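Local coordinates for protein toxin-antitoxin system toxin HepN family (Shewanella oneidensis MR-1, PDB 6M6U) that acts as the mRNA-cleaving toxin of a type VII toxin-antitoxin system, inhibiting cell growth until its cognate antitoxin MntA neutralises it, mostly by tri-AMPylation, at residues Ile6-Thr11 with Cys50-Asn55; Gln61-Pro66 with Ala77-Ile82; Asp71-Leu76 with Asp88-Met93. All blocks are in the same frame, centred on the assembly; numbering follows the deposited sequence.

Contact 1 (Ile6-Thr11 with Cys50-Asn55); sequences INKIAT and CIDIAN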
ATOM      1  N   ILE B   6      21.620  27.518 -36.067  1.00 61.80           N
ATOM      2  CA  ILE B   6      21.806  27.637 -37.512  1.00 66.80           C
ATOM      3  C   ILE B   6      20.575  27.140 -38.264  1.00 70.99           C
ATOM      4  O   ILE B   6      20.111  27.783 -39.213  1.00 72.22           O
ATOM      5  CB  ILE B   6      23.083  26.889 -37.943  1.00 65.37           C
ATOM      6  CG1 ILE B   6      24.331  27.621 -37.429  1.00 66.78           C
ATOM      7  CG2 ILE B   6      23.120  26.717 -39.454  1.00 65.01           C
ATOM      8  CD1 ILE B   6      25.584  26.761 -37.390  1.00 67.21           C
ATOM      9  N   ASN B   7      20.019  26.000 -37.848  1.00 71.72           N
ATOM     10  CA  ASN B   7      18.861  25.454 -38.553  1.00 70.84           C
ATOM     11  C   ASN B   7      17.620  26.311 -38.338  1.00 66.78           C
ATOM     12  O   ASN B   7      16.818  26.492 -39.264  1.00 66.29           O
ATOM     13  CB  ASN B   7      18.605  24.012 -38.117  1.00 74.84           C
ATOM     14  CG  ASN B   7      19.655  23.053 -38.643  1.00 85.17           C
ATOM     15  OD1 ASN B   7      19.461  22.403 -39.671  1.00 89.03           O
ATOM     16  ND2 ASN B   7      20.781  22.969 -37.945  1.00 88.78           N
ATOM     17  N   LYS B   8      17.442  26.850 -37.130  1.00 62.61           N
ATOM     18  CA  LYS B   8      16.296  27.720 -36.884  1.00 61.93           C
ATOM     19  C   LYS B   8      16.414  29.023 -37.668  1.00 65.09           C
ATOM     20  O   LYS B   8      15.410  29.540 -38.174  1.00 64.94           O
ATOM     21  CB  LYS B   8      16.149  27.996 -35.387  1.00 57.52           C
ATOM     22  CG  LYS B   8      15.878  26.754 -34.550  1.00 55.66           C
ATOM     23  CD  LYS B   8      14.632  26.016 -35.016  1.00 55.52           C
ATOM     24  CE  LYS B   8      14.460  24.705 -34.257  1.00 59.21           C
ATOM     25  NZ  LYS B   8      13.229  23.966 -34.657  1.00 62.45           N
ATOM     26  N   ILE B   9      17.633  29.569 -37.775  1.00 61.02           N
ATOM     27  CA  ILE B   9      17.867  30.718 -38.651  1.00 55.31           C
ATOM     28  C   ILE B   9      17.423  30.389 -40.068  1.00 50.38           C
ATOM     29  O   ILE B   9      16.651  31.131 -40.686  1.00 51.55           O
ATOM     30  CB  ILE B   9      19.348  31.135 -38.624  1.00 59.67           C
ATOM     31  CG1 ILE B   9      19.748  31.701 -37.260  1.00 63.36           C
ATOM     32  CG2 ILE B   9      19.631  32.148 -39.729  1.00 59.00           C
ATOM     33  CD1 ILE B   9      18.831  32.775 -36.749  1.00 70.43           C
ATOM     34  N   ALA B  10      17.903  29.260 -40.598  1.00 49.69           N
ATOM     35  CA  ALA B  10      17.551  28.861 -41.959  1.00 58.20           C
ATOM     36  C   ALA B  10      16.041  28.751 -42.135  1.00 66.32           C
ATOM     37  O   ALA B  10      15.501  29.125 -43.184  1.00 71.29           O
ATOM     38  CB  ALA B  10      18.228  27.535 -42.306  1.00 56.54           C
ATOM     39  N   THR B  11      15.340  28.252 -41.113  1.00 68.39           N
ATOM     40  CA  THR B  11      13.891  28.095 -41.215  1.00 64.84           C
ATOM     41  C   THR B  11      13.186  29.445 -41.261  1.00 59.23           C
ATOM     42  O   THR B  11      12.252  29.633 -42.050  1.00 58.38           O
ATOM     43  CB  THR B  11      13.378  27.248 -40.051  1.00 62.38           C
ATOM     44  OG1 THR B  11      13.784  25.890 -40.251  1.00 66.07           O
ATOM     45  CG2 THR B  11      11.858  27.313 -39.952  1.00 57.09           C
ATOM     46  N   CYS B  50      11.800  31.323 -33.881  1.00 49.38           N
ATOM     47  CA  CYS B  50      12.344  32.335 -32.977  1.00 52.19           C
ATOM     48  C   CYS B  50      12.232  31.899 -31.525  1.00 53.01           C
ATOM     49  O   CYS B  50      13.160  32.105 -30.734  1.00 51.48           O
ATOM     50  CB  CYS B  50      11.626  33.667 -33.175  1.00 59.60           C
ATOM     51  SG  CYS B  50      12.054  34.538 -34.692  1.00 64.66           S
ATOM     52  N   ILE B  51      11.092  31.309 -31.155  1.00 53.76           N
ATOM     53  CA  ILE B  51      10.890  30.861 -29.784  1.00 49.92           C
ATOM     54  C   ILE B  51      11.857  29.734 -29.441  1.00 48.12           C
ATOM     55  O   ILE B  51      12.399  29.681 -28.330  1.00 46.84           O
ATOM     56  CB  ILE B  51       9.422  30.447 -29.585  1.00 50.49           C
ATOM     57  CG1 ILE B  51       8.522  31.684 -29.666  1.00 47.38           C
ATOM     58  CG2 ILE B  51       9.231  29.720 -28.253  1.00 47.84           C
ATOM     59  CD1 ILE B  51       7.062  31.364 -29.847  1.00 43.75           C
ATOM     60  N   ASP B  52      12.106  28.826 -30.390  1.00 40.76           N
ATOM     61  CA  ASP B  52      13.035  27.731 -30.129  1.00 43.04           C
ATOM     62  C   ASP B  52      14.443  28.255 -29.878  1.00 48.85           C
ATOM     63  O   ASP B  52      15.162  27.730 -29.020  1.00 51.87           O
ATOM     64  CB  ASP B  52      13.035  26.740 -31.293  1.00 55.10           C
ATOM     65  CG  ASP B  52      11.748  25.935 -31.381  1.00 66.27           C
ATOM     66  OD1 ASP B  52      10.925  26.003 -30.440  1.00 71.17           O
ATOM     67  OD2 ASP B  52      11.565  25.228 -32.397  1.00 70.14           O
ATOM     68  N   ILE B  53      14.856  29.285 -30.619  1.00 49.78           N
ATOM     69  CA  ILE B  53      16.142  29.928 -30.360  1.00 48.84           C
ATOM     70  C   ILE B  53      16.170  30.497 -28.949  1.00 45.75           C
ATOM     71  O   ILE B  53      17.131  30.300 -28.195  1.00 44.79           O
ATOM     72  CB  ILE B  53      16.413  31.025 -31.407  1.00 48.70           C
ATOM     73  CG1 ILE B  53      16.706  30.407 -32.775  1.00 53.64           C
ATOM     74  CG2 ILE B  53      17.543  31.940 -30.953  1.00 47.11           C
ATOM     75  CD1 ILE B  53      16.499  31.370 -33.920  1.00 54.85           C
ATOM     76  N   ALA B  54      15.112  31.220 -28.577  1.00 42.94           N
ATOM     77  CA  ALA B  54      15.045  31.828 -27.255  1.00 45.71           C
ATOM     78  C   ALA B  54      15.102  30.769 -26.160  1.00 48.27           C
ATOM     79  O   ALA B  54      15.915  30.865 -25.232  1.00 49.55           O
ATOM     80  CB  ALA B  54      13.771  32.661 -27.135  1.00 45.68           C
ATOM     81  N   ASN B  55      14.236  29.750 -26.254  1.00 48.28           N
ATOM     82  CA  ASN B  55      14.229  28.666 -25.274  1.00 44.43           C
ATOM     83  C   ASN B  55      15.598  28.009 -25.166  1.00 49.27           C
ATOM     84  O   ASN B  55      16.025  27.618 -24.073  1.00 53.22           O
ATOM     85  CB  ASN B  55      13.181  27.617 -25.655  1.00 41.64           C
ATOM     86  CG  ASN B  55      11.762  28.134 -25.546  1.00 42.68           C
ATOM     87  OD1 ASN B  55      11.487  29.085 -24.812  1.00 40.93           O
ATOM     88  ND2 ASN B  55      10.843  27.502 -26.277  1.00 40.27           N
TER

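Contact 2 (Gln61-Pro66 with Ala77-Ile82); sequences QQLGIP and AQNNLI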
ATOM      1  N   GLN B  61      22.394  29.065 -21.259  1.00 67.43           N
ATOM      2  CA  GLN B  61      23.065  30.047 -20.420  1.00 66.81           C
ATOM      3  C   GLN B  61      22.390  30.233 -19.068  1.00 67.17           C
ATOM      4  O   GLN B  61      22.701  31.197 -18.361  1.00 72.39           O
ATOM      5  CB  GLN B  61      23.159  31.381 -21.160  1.00 67.97           C
ATOM      6  CG  GLN B  61      23.715  31.233 -22.559  1.00 71.82           C
ATOM      7  CD  GLN B  61      24.472  32.459 -23.010  1.00 82.11           C
ATOM      8  OE1 GLN B  61      23.946  33.292 -23.747  1.00 88.31           O
ATOM      9  NE2 GLN B  61      25.719  32.576 -22.570  1.00 85.61           N
ATOM     10  N   GLN B  62      21.473  29.336 -18.700  1.00 65.91           N
ATOM     11  CA  GLN B  62      20.855  29.317 -17.373  1.00 66.56           C
ATOM     12  C   GLN B  62      20.328  30.691 -16.969  1.00 66.45           C
ATOM     13  O   GLN B  62      20.488  31.132 -15.829  1.00 70.50           O
ATOM     14  CB  GLN B  62      21.833  28.781 -16.329  1.00 72.58           C
ATOM     15  CG  GLN B  62      22.117  27.299 -16.479  1.00 76.86           C
ATOM     16  CD  GLN B  62      23.281  26.840 -15.626  1.00 79.65           C
ATOM     17  OE1 GLN B  62      24.436  27.166 -15.904  1.00 78.67           O
ATOM     18  NE2 GLN B  62      22.983  26.079 -14.576  1.00 78.77           N
ATOM     19  N   LEU B  63      19.694  31.374 -17.920  1.00 62.28           N
ATOM     20  CA  LEU B  63      19.103  32.678 -17.661  1.00 58.47           C
ATOM     21  C   LEU B  63      17.777  32.585 -16.924  1.00 60.67           C
ATOM     22  O   LEU B  63      17.293  33.605 -16.418  1.00 64.93           O
ATOM     23  CB  LEU B  63      18.915  33.425 -18.981  1.00 63.24           C
ATOM     24  CG  LEU B  63      20.185  33.487 -19.833  1.00 63.75           C
ATOM     25  CD1 LEU B  63      19.944  34.256 -21.121  1.00 60.02           C
ATOM     26  CD2 LEU B  63      21.323  34.104 -19.032  1.00 62.26           C
ATOM     27  N   GLY B  64      17.189  31.393 -16.846  1.00 59.58           N
ATOM     28  CA  GLY B  64      15.904  31.205 -16.205  1.00 64.45           C
ATOM     29  C   GLY B  64      15.041  30.200 -16.941  1.00 72.50           C
ATOM     30  O   GLY B  64      15.402  29.735 -18.027  1.00 74.23           O
ATOM     31  N   ILE B  65      13.903  29.844 -16.351  1.00 76.10           N
ATOM     32  CA  ILE B  65      12.926  28.962 -16.976  1.00 75.49           C
ATOM     33  C   ILE B  65      11.830  29.853 -17.580  1.00 77.15           C
ATOM     34  O   ILE B  65      11.121  30.528 -16.821  1.00 82.58           O
ATOM     35  CB  ILE B  65      12.335  27.966 -15.972  1.00 75.30           C
ATOM     36  CG1 ILE B  65      13.449  27.181 -15.278  1.00 76.67           C
ATOM     37  CG2 ILE B  65      11.359  27.022 -16.666  1.00 72.00           C
ATOM     38  CD1 ILE B  65      12.994  26.477 -14.026  1.00 72.92           C
ATOM     39  N   PRO B  66      11.688  29.893 -18.901  1.00 71.95           N
ATOM     40  CA  PRO B  66      10.621  30.718 -19.493  1.00 71.91           C
ATOM     41  C   PRO B  66       9.241  30.197 -19.115  1.00 74.30           C
ATOM     42  O   PRO B  66       8.865  29.070 -19.452  1.00 73.86           O
ATOM     43  CB  PRO B  66      10.884  30.607 -21.000  1.00 66.77           C
ATOM     44  CG  PRO B  66      11.733  29.386 -21.161  1.00 67.06           C
ATOM     45  CD  PRO B  66      12.560  29.296 -19.922  1.00 67.09           C
ATOM     46  N   ALA B  77      15.779  39.755 -23.025  1.00 63.64           N
ATOM     47  CA  ALA B  77      15.912  41.207 -22.956  1.00 67.32           C
ATOM     48  C   ALA B  77      16.488  41.650 -21.617  1.00 66.25           C
ATOM     49  O   ALA B  77      17.316  42.567 -21.565  1.00 65.01           O
ATOM     50  CB  ALA B  77      14.558  41.871 -23.208  1.00 66.97           C
ATOM     51  N   GLN B  78      16.060  41.016 -20.520  1.00 69.90           N
ATOM     52  CA  GLN B  78      16.606  41.354 -19.209  1.00 76.73           C
ATOM     53  C   GLN B  78      18.090  41.033 -19.104  1.00 75.98           C
ATOM     54  O   GLN B  78      18.788  41.634 -18.280  1.00 78.45           O
ATOM     55  CB  GLN B  78      15.834  40.630 -18.104  1.00 80.35           C
ATOM     56  CG  GLN B  78      14.328  40.763 -18.223  1.00 85.24           C
ATOM     57  CD  GLN B  78      13.590  40.062 -17.103  1.00 91.07           C
ATOM     58  OE1 GLN B  78      13.534  38.833 -17.054  1.00 92.49           O
ATOM     59  NE2 GLN B  78      13.005  40.842 -16.202  1.00 93.43           N
ATOM     60  N   ASN B  79      18.584  40.102 -19.916  1.00 70.89           N
ATOM     61  CA  ASN B  79      20.005  39.809 -20.016  1.00 68.32           C
ATOM     62  C   ASN B  79      20.693  40.619 -21.112  1.00 72.19           C
ATOM     63  O   ASN B  79      21.870  40.375 -21.401  1.00 67.87           O
ATOM     64  CB  ASN B  79      20.210  38.312 -20.253  1.00 65.09           C
ATOM     65  CG  ASN B  79      19.823  37.475 -19.047  1.00 71.23           C
ATOM     66  OD1 ASN B  79      20.640  37.244 -18.161  1.00 78.34           O
ATOM     67  ND2 ASN B  79      18.572  37.022 -19.006  1.00 67.27           N
ATOM     68  N   ASN B  80      19.979  41.568 -21.722  1.00 83.57           N
ATOM     69  CA  ASN B  80      20.520  42.477 -22.737  1.00 88.94           C
ATOM     70  C   ASN B  80      21.122  41.734 -23.922  1.00 91.80           C
ATOM     71  O   ASN B  80      22.114  42.180 -24.506  1.00 97.28           O
ATOM     72  CB  ASN B  80      21.548  43.441 -22.137  1.00 91.51           C
ATOM     73  CG  ASN B  80      20.897  44.588 -21.400  1.00 96.60           C
ATOM     74  OD1 ASN B  80      20.812  44.583 -20.174  1.00 97.30           O
ATOM     75  ND2 ASN B  80      20.416  45.574 -22.149  1.00100.15           N
ATOM     76  N   LEU B  81      20.535  40.598 -24.290  1.00 83.38           N
ATOM     77  CA  LEU B  81      20.930  39.917 -25.513  1.00 74.43           C
ATOM     78  C   LEU B  81      20.057  40.309 -26.696  1.00 68.17           C
ATOM     79  O   LEU B  81      20.500  40.189 -27.843  1.00 64.79           O
ATOM     80  CB  LEU B  81      20.911  38.398 -25.305  1.00 70.47           C
ATOM     81  CG  LEU B  81      21.523  37.949 -23.967  1.00 69.82           C
ATOM     82  CD1 LEU B  81      21.504  36.428 -23.835  1.00 65.70           C
ATOM     83  CD2 LEU B  81      22.951  38.489 -23.778  1.00 70.73           C
ATOM     84  N   ILE B  82      18.843  40.789 -26.442  1.00 64.41           N
ATOM     85  CA  ILE B  82      18.056  41.516 -27.429  1.00 64.53           C
ATOM     86  C   ILE B  82      17.580  42.804 -26.779  1.00 69.41           C
ATOM     87  O   ILE B  82      17.452  42.893 -25.553  1.00 71.59           O
ATOM     88  CB  ILE B  82      16.851  40.712 -27.973  1.00 61.49           C
ATOM     89  CG1 ILE B  82      15.907  40.306 -26.836  1.00 64.80           C
ATOM     90  CG2 ILE B  82      17.326  39.503 -28.760  1.00 55.79           C
ATOM     91  CD1 ILE B  82      14.644  39.606 -27.317  1.00 67.88           C
TER

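Contact 3 (Asp71-Leu76 with Asp88-Met93); sequences DSFTLL and DNLKKM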
ATOM      1  N   ASP B  71       7.592  35.102 -22.337  1.00 62.62           N
ATOM      2  CA  ASP B  71       8.538  35.224 -21.236  1.00 63.34           C
ATOM      3  C   ASP B  71       9.939  34.788 -21.636  1.00 61.66           C
ATOM      4  O   ASP B  71      10.917  35.220 -21.015  1.00 65.99           O
ATOM      5  CB  ASP B  71       8.057  34.398 -20.042  1.00 67.42           C
ATOM      6  CG  ASP B  71       8.835  34.697 -18.776  1.00 78.29           C
ATOM      7  OD1 ASP B  71       9.193  33.739 -18.056  1.00 87.56           O
ATOM      8  OD2 ASP B  71       9.092  35.887 -18.488  1.00 80.02           O
ATOM      9  N   SER B  72      10.058  33.944 -22.665  1.00 57.48           N
ATOM     10  CA  SER B  72      11.376  33.549 -23.147  1.00 54.95           C
ATOM     11  C   SER B  72      12.076  34.706 -23.845  1.00 57.51           C
ATOM     12  O   SER B  72      13.297  34.852 -23.735  1.00 57.61           O
ATOM     13  CB  SER B  72      11.253  32.350 -24.083  1.00 50.34           C
ATOM     14  OG  SER B  72      12.523  31.773 -24.317  1.00 55.06           O
ATOM     15  N   PHE B  73      11.323  35.529 -24.583  1.00 57.37           N
ATOM     16  CA  PHE B  73      11.898  36.757 -25.126  1.00 56.39           C
ATOM     17  C   PHE B  73      12.180  37.760 -24.017  1.00 58.99           C
ATOM     18  O   PHE B  73      13.203  38.455 -24.047  1.00 63.42           O
ATOM     19  CB  PHE B  73      10.968  37.374 -26.172  1.00 50.31           C
ATOM     20  CG  PHE B  73      10.804  36.540 -27.405  1.00 47.06           C
ATOM     21  CD1 PHE B  73      11.905  36.176 -28.161  1.00 47.06           C
ATOM     22  CD2 PHE B  73       9.549  36.125 -27.813  1.00 50.46           C
ATOM     23  CE1 PHE B  73      11.761  35.410 -29.300  1.00 50.44           C
ATOM     24  CE2 PHE B  73       9.396  35.361 -28.954  1.00 55.43           C
ATOM     25  CZ  PHE B  73      10.505  35.004 -29.700  1.00 55.16           C
ATOM     26  N   THR B  74      11.278  37.851 -23.035  1.00 58.27           N
ATOM     27  CA  THR B  74      11.490  38.758 -21.912  1.00 60.40           C
ATOM     28  C   THR B  74      12.807  38.462 -21.205  1.00 66.21           C
ATOM     29  O   THR B  74      13.566  39.384 -20.887  1.00 74.29           O
ATOM     30  CB  THR B  74      10.321  38.665 -20.931  1.00 59.58           C
ATOM     31  OG1 THR B  74       9.117  39.095 -21.576  1.00 66.65           O
ATOM     32  CG2 THR B  74      10.572  39.534 -19.712  1.00 58.04           C
ATOM     33  N   LEU B  75      13.108  37.179 -20.972  1.00 59.83           N
ATOM     34  CA  LEU B  75      14.342  36.819 -20.278  1.00 55.58           C
ATOM     35  C   LEU B  75      15.576  37.189 -21.095  1.00 54.59           C
ATOM     36  O   LEU B  75      16.602  37.587 -20.533  1.00 55.41           O
ATOM     37  CB  LEU B  75      14.357  35.328 -19.941  1.00 54.03           C
ATOM     38  CG  LEU B  75      13.392  34.852 -18.846  1.00 61.83           C
ATOM     39  CD1 LEU B  75      13.566  33.359 -18.586  1.00 61.81           C
ATOM     40  CD2 LEU B  75      13.592  35.638 -17.555  1.00 66.56           C
ATOM     41  N   LEU B  76      15.507  37.049 -22.422  1.00 51.93           N
ATOM     42  CA  LEU B  76      16.628  37.476 -23.257  1.00 56.71           C
ATOM     43  C   LEU B  76      16.859  38.978 -23.148  1.00 61.55           C
ATOM     44  O   LEU B  76      18.007  39.442 -23.179  1.00 61.70           O
ATOM     45  CB  LEU B  76      16.390  37.092 -24.716  1.00 53.25           C
ATOM     46  CG  LEU B  76      16.250  35.608 -25.056  1.00 54.38           C
ATOM     47  CD1 LEU B  76      15.841  35.456 -26.511  1.00 52.96           C
ATOM     48  CD2 LEU B  76      17.554  34.866 -24.785  1.00 56.70           C
ATOM     49  N   ASP B  88       9.735  43.362 -27.413  1.00 68.48           N
ATOM     50  CA  ASP B  88       8.308  43.670 -27.392  1.00 73.56           C
ATOM     51  C   ASP B  88       7.653  43.383 -28.737  1.00 70.29           C
ATOM     52  O   ASP B  88       6.501  42.936 -28.787  1.00 68.86           O
ATOM     53  CB  ASP B  88       8.097  45.128 -26.988  1.00 79.84           C
ATOM     54  CG  ASP B  88       8.312  45.354 -25.503  1.00 87.27           C
ATOM     55  OD1 ASP B  88       8.902  44.472 -24.841  1.00 90.96           O
ATOM     56  OD2 ASP B  88       7.890  46.415 -24.997  1.00 89.25           O
ATOM     57  N   ASN B  89       8.368  43.623 -29.838  1.00 70.09           N
ATOM     58  CA  ASN B  89       7.805  43.356 -31.158  1.00 70.34           C
ATOM     59  C   ASN B  89       7.632  41.862 -31.388  1.00 64.71           C
ATOM     60  O   ASN B  89       6.588  41.416 -31.881  1.00 60.81           O
ATOM     61  CB  ASN B  89       8.686  43.971 -32.246  1.00 74.25           C
ATOM     62  CG  ASN B  89       8.454  45.461 -32.411  1.00 79.03           C
ATOM     63  OD1 ASN B  89       7.423  45.993 -31.990  1.00 76.48           O
ATOM     64  ND2 ASN B  89       9.408  46.140 -33.037  1.00 81.95           N
ATOM     65  N   LEU B  90       8.653  41.070 -31.044  1.00 60.34           N
ATOM     66  CA  LEU B  90       8.538  39.621 -31.165  1.00 57.97           C
ATOM     67  C   LEU B  90       7.385  39.090 -30.324  1.00 60.55           C
ATOM     68  O   LEU B  90       6.668  38.176 -30.745  1.00 59.65           O
ATOM     69  CB  LEU B  90       9.850  38.949 -30.756  1.00 53.79           C
ATOM     70  CG  LEU B  90      11.089  39.269 -31.585  1.00 54.54           C
ATOM     71  CD1 LEU B  90      12.278  38.537 -31.014  1.00 55.30           C
ATOM     72  CD2 LEU B  90      10.882  38.905 -33.044  1.00 59.32           C
ATOM     73  N   LYS B  91       7.177  39.666 -29.136  1.00 62.73           N
ATOM     74  CA  LYS B  91       6.104  39.190 -28.272  1.00 65.36           C
ATOM     75  C   LYS B  91       4.726  39.494 -28.853  1.00 70.55           C
ATOM     76  O   LYS B  91       3.803  38.684 -28.698  1.00 73.67           O
ATOM     77  CB  LYS B  91       6.251  39.784 -26.868  1.00 60.86           C
ATOM     78  CG  LYS B  91       7.409  39.174 -26.080  1.00 59.62           C
ATOM     79  CD  LYS B  91       7.803  40.020 -24.877  1.00 62.74           C
ATOM     80  CE  LYS B  91       6.657  40.155 -23.888  1.00 69.84           C
ATOM     81  NZ  LYS B  91       7.039  40.951 -22.680  1.00 70.70           N
ATOM     82  N   LYS B  92       4.557  40.636 -29.536  1.00 70.33           N
ATOM     83  CA  LYS B  92       3.261  40.903 -30.161  1.00 70.68           C
ATOM     84  C   LYS B  92       3.102  40.150 -31.480  1.00 66.51           C
ATOM     85  O   LYS B  92       1.966  39.902 -31.912  1.00 68.67           O
ATOM     86  CB  LYS B  92       3.037  42.415 -30.346  1.00 74.26           C
ATOM     87  CG  LYS B  92       4.193  43.229 -30.892  1.00 79.69           C
ATOM     88  CD  LYS B  92       3.929  44.724 -30.696  1.00 84.74           C
ATOM     89  CE  LYS B  92       2.490  45.099 -31.030  1.00 88.20           C
ATOM     90  NZ  LYS B  92       2.276  45.192 -32.502  1.00 90.61           N
ATOM     91  N   MET B  93       4.213  39.764 -32.119  1.00 60.17           N
ATOM     92  CA  MET B  93       4.134  38.785 -33.199  1.00 57.76           C
ATOM     93  C   MET B  93       3.474  37.494 -32.726  1.00 59.62           C
ATOM     94  O   MET B  93       2.546  36.983 -33.367  1.00 64.14           O
ATOM     95  CB  MET B  93       5.523  38.486 -33.742  1.00 59.75           C
ATOM     96  CG  MET B  93       6.118  39.574 -34.594  1.00 68.06           C
ATOM     97  SD  MET B  93       5.576  39.395 -36.300  1.00 72.88           S
ATOM     98  CE  MET B  93       7.025  40.000 -37.155  1.00 74.45           C
TER

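Contact 1 (Ile6-Thr11 with Cys50-Asn55)
The flat carboxylate of Asp-52 is the only planar group that meets the opposite helix here, and Lys-8 engages it through one oxygen. NZ of Lys-8 stands 3.1 Å from OD2 of Asp-52, on the anti lone pair, the one directed away from OD1. The bond is both a hydrogen bond and a salt bridge, but a single-point one and not a two-oxygen grip. The lysine also meets the aspartate stem: CE of Lys-8 passes 3.9 Å from CB of Asp-52. Its chain makes its bend at chi2 (-57°) and runs straight beyond that point, which carries the ammonium group across to the second helix.

Away from the salt bridge the contact turns apolar. Ile-53 and Lys-8 run alongside in opposing senses, with CG1 of Ile-53 3.6 Å from CB of Lys-8. The far end of the isoleucine reaches on to Ile-9, whose CD1 meets CD1 of Ile-53 at 3.9 Å, the two side chains being roughly perpendicular. Phe-126 of helix 120-131 packs on Ile-53, and Ile-127 of the same helix packs on Ile-9, so a third helix packs against the apolar side. The polar side faces other chains: Lys-8 and Asp-52 both pack on His-102 of the second subunit, an active-site residue by similarity, and Asp-52 also packs on Val-105 of the MntA antitoxin.

The short segments run nearly antiparallel, at 160°, with axes 9.4 Å apart at closest approach; Lys-8 and Ile-53 have the nearest CA atoms, 6.9 Å apart. This is antiparallel helix pairing within the all-helical HEPN bundle, bordering a subunit interface that brings in the RX(4)HXY motif of a partner toxin.

Contact 2 (Gln61-Pro66 with Ala77-Ile82)
Leu-63 meets Asn-79 and Leu-81 where the ends of helices 33-60 and 69-78, each closed by a Schellman motif, come together. Gln-62 and Asn-80, both with positive phi, are the C-prime residues; the closing bonds run from Leu-63 N to Asn-58 O and from Leu-81 N to Leu-76 O. Each motif therefore turns the chain just before a leucine that points at the other segment.

The tight part is Leu-63 lying obliquely against the Asn-79 amide. Its CB is 3.6 Å from ND2 of Asn-79, and CD2 of Leu-63 meets the other end of the amide, 3.3 Å from OD1 of Asn-79. CD1 of Leu-63 lies between ND2 of Asn-79 and CD1 of Leu-81, 3.8 Å from the latter, the two leucines reaching toward each other tip to tip.

The looser part belongs to Gln-61, an exposed residue whose OE1 comes no closer than 4.0 Å to CD1 of Leu-81, a van der Waals touch. No hydrogen bond crosses between the segments, and the contact lies at the surface, well apart from the RX(4)HXY motif. The Asn-79 amide is instead tied to its own helix, ND2 donating to Leu-75 O.

Contact 3 (Asp71-Leu76 with Asp88-Met93)
Phe-73 and Leu-90 supply the aromatic part of the contact. CB of Leu-90 sits 4.0 Å from the centroid of the Phe-73 ring and only 6° off its normal, a CH-pi contact over one face. The leucine continues across the ring, bringing its CD1 within 3.6 Å of CE1 of Phe-73, and the two side chains meet nearly at right angles.

Apolar contact continues along the lysine stem: CG of Lys-91 lies 4.0 Å from CB of Phe-73, the stem passing the phenylalanine in the reverse direction.

The polar component is one hydrogen bond, from NZ of Lys-91 to OG1 of Thr-74 at 3.0 Å. A kink at chi3 (61°) in an otherwise extended lysine chain turns the amine onto the threonine. That hydroxyl has a second, weak bond to Arg-70 O in its own helix, so OG1 links the lysine to the helix backbone. The carboxylate of Asp-71 does not pair with this lysine, its OD2 being 6.9 Å from NZ of Lys-91.

The segments are almost exactly antiparallel, at 175°, with their axes 9.3 Å apart at closest approach. Around them, helix 33-60 packs on Ser-72 and Leu-76 through Ala-54, while helix 120-131 meets Leu-90 through Phe-126 and Met-93 through Phe-123.

How the contacts relate
Along the chain, contact 1 closes before the other two open, whereas contacts 2 and 3 interleave, their segments alternating. Helix 69-78 serves both of these, their centres about 11 Å apart; the centre of contact 1 is about 15 Å from that of contact 2 and about 14 Å from that of contact 3. Helix 33-60, one partner of contact 1, also packs against helix 69-78 of contact 3: Asn-55 OD1 is 2.9 Å from Ser-72 OG, a probable hydrogen bond. Asn-55 also touches Pro-66 of contact 2. Helix 33-60 thus couples the pairing with helix 3-23, which borders His-102 of the second subunit, to helix 69-78, making one continuous helical bundle.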